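Local coordinates for sugar ABC transporter, periplasmic sugar-binding protein (Caulobacter crescentus, PDB 4IRX), which binds myo-inositol in the cleft between its two lobes, consistent with delivering it to an ABC transporter for uptake from the periplasm, at residues 14-17 against 18-22; 228-232 against 233-237. All coordinates share one frame; numbering follows the deposited sequence.

Contact 1 (14-17 against 18-22). With INS (1,2,3,4,5,6-hexahydroxy-cyclohexane), chain C.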
# COMPACT_ATOMS: atom_id res chain seq x y z
N SER A 14 14.83 -1.93 -2.19
CA SER A 14 14.43 -3.01 -1.30
C SER A 14 12.92 -3.05 -1.07
O SER A 14 12.38 -2.14 -0.45
CB SER A 14 15.16 -2.86 0.03
OG SER A 14 14.64 -3.80 0.98
N PHE A 15 12.25 -4.08 -1.59
CA PHE A 15 10.81 -4.23 -1.44
C PHE A 15 10.47 -5.07 -0.23
O PHE A 15 11.19 -6.01 0.07
CB PHE A 15 10.23 -4.90 -2.69
CG PHE A 15 10.11 -3.98 -3.88
CD1 PHE A 15 8.97 -3.21 -4.05
CD2 PHE A 15 11.12 -3.89 -4.84
CE1 PHE A 15 8.84 -2.34 -5.12
CE2 PHE A 15 11.00 -3.02 -5.92
CZ PHE A 15 9.86 -2.25 -6.08
N ASN A 16 9.39 -4.75 0.45
CA ASN A 16 8.97 -5.56 1.59
C ASN A 16 8.58 -6.99 1.24
O ASN A 16 8.92 -7.91 1.98
CB ASN A 16 7.84 -4.88 2.37
CG ASN A 16 6.68 -4.50 1.49
OD1 ASN A 16 6.81 -3.68 0.59
ND2 ASN A 16 5.51 -5.08 1.77
N ASP A 17 7.85 -7.19 0.15
CA ASP A 17 7.34 -8.51 -0.23
C ASP A 17 6.89 -8.46 -1.68
O ASP A 17 5.81 -7.94 -1.98
CB ASP A 17 6.16 -8.90 0.67
CG ASP A 17 5.69 -10.33 0.43
OD1 ASP A 17 6.17 -10.97 -0.53
OD2 ASP A 17 4.84 -10.82 1.20
N LEU A 18 7.70 -9.02 -2.58
CA LEU A 18 7.39 -9.03 -4.01
C LEU A 18 6.44 -10.14 -4.42
O LEU A 18 6.20 -10.37 -5.60
CB LEU A 18 8.65 -8.98 -4.89
CG LEU A 18 9.18 -7.56 -5.11
CD1 LEU A 18 10.61 -7.59 -5.66
CD2 LEU A 18 8.28 -6.84 -6.10
N SER A 19 5.84 -10.82 -3.45
CA SER A 19 4.71 -11.69 -3.76
C SER A 19 3.38 -10.92 -3.78
O SER A 19 2.34 -11.48 -4.17
CB SER A 19 4.64 -12.86 -2.78
OG SER A 19 4.22 -12.43 -1.52
N GLN A 20 3.40 -9.63 -3.40
CA GLN A 20 2.17 -8.82 -3.45
C GLN A 20 1.98 -8.24 -4.83
O GLN A 20 2.89 -7.61 -5.37
CB GLN A 20 2.24 -7.66 -2.46
CG GLN A 20 2.28 -8.06 -1.00
CD GLN A 20 2.06 -6.90 -0.07
OE1 GLN A 20 1.54 -5.87 -0.47
NE2 GLN A 20 2.48 -7.05 1.17
N PRO A 21 0.79 -8.42 -5.42
CA PRO A 21 0.51 -7.93 -6.78
C PRO A 21 0.74 -6.44 -6.95
O PRO A 21 1.22 -6.03 -8.00
CB PRO A 21 -0.98 -8.23 -6.97
CG PRO A 21 -1.33 -9.22 -5.94
CD PRO A 21 -0.34 -9.18 -4.84
N PHE A 22 0.40 -5.66 -5.93
CA PHE A 22 0.62 -4.22 -6.00
C PHE A 22 2.08 -3.92 -6.25
O PHE A 22 2.41 -3.06 -7.06
CB PHE A 22 0.19 -3.60 -4.68
CG PHE A 22 0.47 -2.13 -4.56
CD1 PHE A 22 -0.41 -1.21 -5.09
CD2 PHE A 22 1.55 -1.68 -3.82
CE1 PHE A 22 -0.18 0.16 -4.95
CE2 PHE A 22 1.78 -0.30 -3.66
CZ PHE A 22 0.90 0.61 -4.22
C1 INS C . 0.30 -0.71 -0.42
C2 INS C . -0.75 -1.46 -1.17
C3 INS C . -0.51 -2.94 -1.00
C4 INS C . -0.60 -3.31 0.44
C5 INS C . 0.47 -2.63 1.21
C6 INS C . 0.37 -1.13 1.04
O1 INS C . 0.09 0.67 -0.52
O2 INS C . -2.01 -1.09 -0.70
O3 INS C . -1.43 -3.68 -1.77
O4 INS C . -0.51 -4.69 0.60
O5 INS C . 0.38 -2.99 2.55
O6 INS C . 1.35 -0.46 1.79
O HOH W 1 3.42 -9.14 2.81

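Contact 2 (228-232 against 233-237). With INS (1,2,3,4,5,6-hexahydroxy-cyclohexane), chain C.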
# COMPACT_ATOMS: atom_id res chain seq x y z
N PHE A 228 -8.69 -0.89 -2.11
CA PHE A 228 -7.66 0.15 -2.17
C PHE A 228 -6.60 -0.40 -3.09
O PHE A 228 -6.15 -1.53 -2.91
CB PHE A 228 -7.09 0.38 -0.75
CG PHE A 228 -6.45 1.74 -0.55
CD1 PHE A 228 -5.22 2.04 -1.13
CD2 PHE A 228 -7.07 2.71 0.24
CE1 PHE A 228 -4.61 3.32 -0.94
CE2 PHE A 228 -6.49 3.98 0.44
CZ PHE A 228 -5.25 4.29 -0.15
N ASP A 229 -6.19 0.39 -4.08
CA ASP A 229 -5.03 0.17 -5.01
C ASP A 229 -5.41 0.37 -6.47
O ASP A 229 -4.54 0.66 -7.28
CB ASP A 229 -4.32 -1.21 -4.93
CG ASP A 229 -3.54 -1.41 -3.65
OD1 ASP A 229 -3.29 -0.41 -2.95
OD2 ASP A 229 -3.21 -2.57 -3.34
N ALA A 230 -6.68 0.19 -6.80
CA ALA A 230 -7.14 0.26 -8.20
C ALA A 230 -6.36 -0.68 -9.13
O ALA A 230 -5.97 -0.30 -10.23
CB ALA A 230 -7.10 1.71 -8.72
N ILE A 231 -6.14 -1.91 -8.68
CA ILE A 231 -5.51 -2.88 -9.57
C ILE A 231 -6.54 -3.29 -10.63
O ILE A 231 -7.74 -3.18 -10.40
CB ILE A 231 -4.95 -4.12 -8.83
CG1 ILE A 231 -6.07 -5.00 -8.29
CG2 ILE A 231 -3.99 -3.69 -7.70
CD1 ILE A 231 -5.55 -6.27 -7.53
N PRO A 232 -6.08 -3.70 -11.82
CA PRO A 232 -7.02 -3.98 -12.91
C PRO A 232 -8.10 -5.00 -12.58
O PRO A 232 -9.23 -4.86 -13.06
CB PRO A 232 -6.12 -4.49 -14.04
CG PRO A 232 -4.78 -3.86 -13.73
CD PRO A 232 -4.67 -3.78 -12.26
N GLU A 233 -7.78 -6.00 -11.78
CA GLU A 233 -8.75 -7.02 -11.39
C GLU A 233 -9.90 -6.39 -10.62
O GLU A 233 -11.07 -6.74 -10.82
CB GLU A 233 -8.05 -8.11 -10.55
CG GLU A 233 -8.81 -9.40 -10.34
CD GLU A 233 -7.96 -10.42 -9.58
OE1 GLU A 233 -6.82 -10.08 -9.19
OE2 GLU A 233 -8.45 -11.54 -9.37
N ALA A 234 -9.59 -5.44 -9.75
CA ALA A 234 -10.63 -4.74 -8.99
C ALA A 234 -11.44 -3.82 -9.90
O ALA A 234 -12.65 -3.69 -9.76
CB ALA A 234 -10.01 -3.93 -7.84
N LEU A 235 -10.75 -3.14 -10.81
CA LEU A 235 -11.43 -2.26 -11.77
C LEU A 235 -12.50 -3.05 -12.56
O LEU A 235 -13.60 -2.54 -12.79
CB LEU A 235 -10.41 -1.56 -12.70
CG LEU A 235 -9.34 -0.68 -12.01
CD1 LEU A 235 -8.33 -0.13 -13.03
CD2 LEU A 235 -10.03 0.47 -11.33
N ALA A 236 -12.15 -4.27 -12.95
CA ALA A 236 -13.09 -5.14 -13.67
C ALA A 236 -14.29 -5.51 -12.83
O ALA A 236 -15.41 -5.54 -13.34
CB ALA A 236 -12.37 -6.38 -14.17
N ARG A 237 -14.08 -5.76 -11.53
CA ARG A 237 -15.18 -6.03 -10.63
C ARG A 237 -16.10 -4.84 -10.43
O ARG A 237 -17.31 -4.99 -10.20
CB ARG A 237 -14.67 -6.54 -9.28
CG ARG A 237 -13.94 -7.88 -9.30
CD ARG A 237 -14.86 -9.03 -9.66
NE ARG A 237 -14.94 -9.21 -11.10
CZ ARG A 237 -16.05 -9.50 -11.78
NH1 ARG A 237 -17.20 -9.67 -11.15
NH2 ARG A 237 -16.00 -9.64 -13.10
C1 INS C . 0.30 -0.71 -0.42
C2 INS C . -0.75 -1.46 -1.17
C3 INS C . -0.51 -2.94 -1.00
C4 INS C . -0.60 -3.31 0.44
C5 INS C . 0.47 -2.63 1.21
C6 INS C . 0.37 -1.13 1.04
O1 INS C . 0.09 0.67 -0.52
O2 INS C . -2.01 -1.09 -0.70
O3 INS C . -1.43 -3.68 -1.77
O4 INS C . -0.51 -4.69 0.60
O5 INS C . 0.38 -2.99 2.55
O6 INS C . 1.35 -0.46 1.79

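Contact 1 (14-17 against 18-22)
D17 and Q20 close a type I beta turn, the N of Q20 hydrogen-bonded to the O of D17 over 3.3 Å. The D17 side chain clasps the same turn from within: with CG anti to its own backbone N (chi1 -174°), OD1 accepts from both N and OG of S19, the hydroxyl coming to 2.6 Å from OD1. Both donors approach from one face of the carboxylate, tilted out of its plane. A short acid suits this place, since it can reach forward to the amide two residues on, an Asx turn, and serine adds a second donor on a small side chain. The other oxygen, OD2, forms a salt bridge with K175, and a water bridges OD2 and NE2 of Q20, accepting from the latter. Beyond CG the Q20 chain runs extended, and its amide divides its work: NE2 also bonds to D140, while OE1 receives the inositol hydroxyl O4 at 2.6 Å. A glutamine can do both, offering a donor and an acceptor from one flat group. F22 brings a broad apolar surface instead; one face of its ring is stacked against the inositol, C2 lying 3.5 Å from the ring plane over the centre. On the strand side, L18 lays CD2 over a face of the F15 ring in a CH-pi contact, 4.2 Å from the centroid, and CG against F15 CB. This is the first strand-to-helix connection of a beta-alpha-beta unit: strand 10-15 ends at F15, Q20 is the N-cap of helix 21-37, and the F15-L18 pair packs against V43 of strand 40-45 and that helix.

Contact 2 (228-232 against 233-237)
L235 leans back over the start of its own helix, its CG 3.4 Å from the carbonyl O of I231 and its CD2 methyl 4.1 Å from CB of A230. L235 CG stands anti to its carbonyl carbon (chi1 -59°), which turns the branched end toward the incoming loop. I231 meets the helix through its CG1 branch, 4.1 Å from CB of A234, and the small alanine lets the first turn sit close to the isoleucine. I231 is the N-cap residue, yet it caps with no polar side chain; its carbonyl O accepts from L235 N at 3.0 Å, with a weak second bond from A234 N. P232 follows in the first turn, where a proline, lacking an amide proton, costs the helix no hydrogen bond, and its carbonyl O accepts from A236 N. E233 extends outward to a salt bridge with R176, fitting for an exposed position. At the other end of the loop, D229 holds inositol with both carboxylate oxygens, OD1 taking the O2 hydroxyl at 2.7 Å and OD2 the O3 hydroxyl at 2.6 Å. The short, forked acid matches two neighbouring hydroxyls, and Q249 NE2, also bonded to OD1, probably restrains the carboxylate. Beside it, F228 makes a cation-pi contact with R149. The chemistry is therefore split: backbone bonds and aliphatic packing fix the helix start, while a carboxylate that accepts from two hydroxyls is well matched to a polyol with such an adjacent pair, and probably contributes to its recognition.

Both contacts lead into the N-terminal end of a helix and carry inositol-binding residues in the loop or the first turn of the helix, but they belong to different sheets: contact 1 follows strand 10-15 of the mixed sheet, contact 2 follows strand 224-226 of the parallel one. Their centres are about 17 Å apart, and they touch where F22 CD1 packs 3.5 Å from D229 CG, beside the sugar alcohol. Contact 1 is buried and rich in side-chain hydrogen bonds; contact 2 is only partly buried, and across it main-chain bonds and aliphatic contacts prevail. To the ligand, contact 1 offers an aromatic face and an amide, contact 2 a carboxylate.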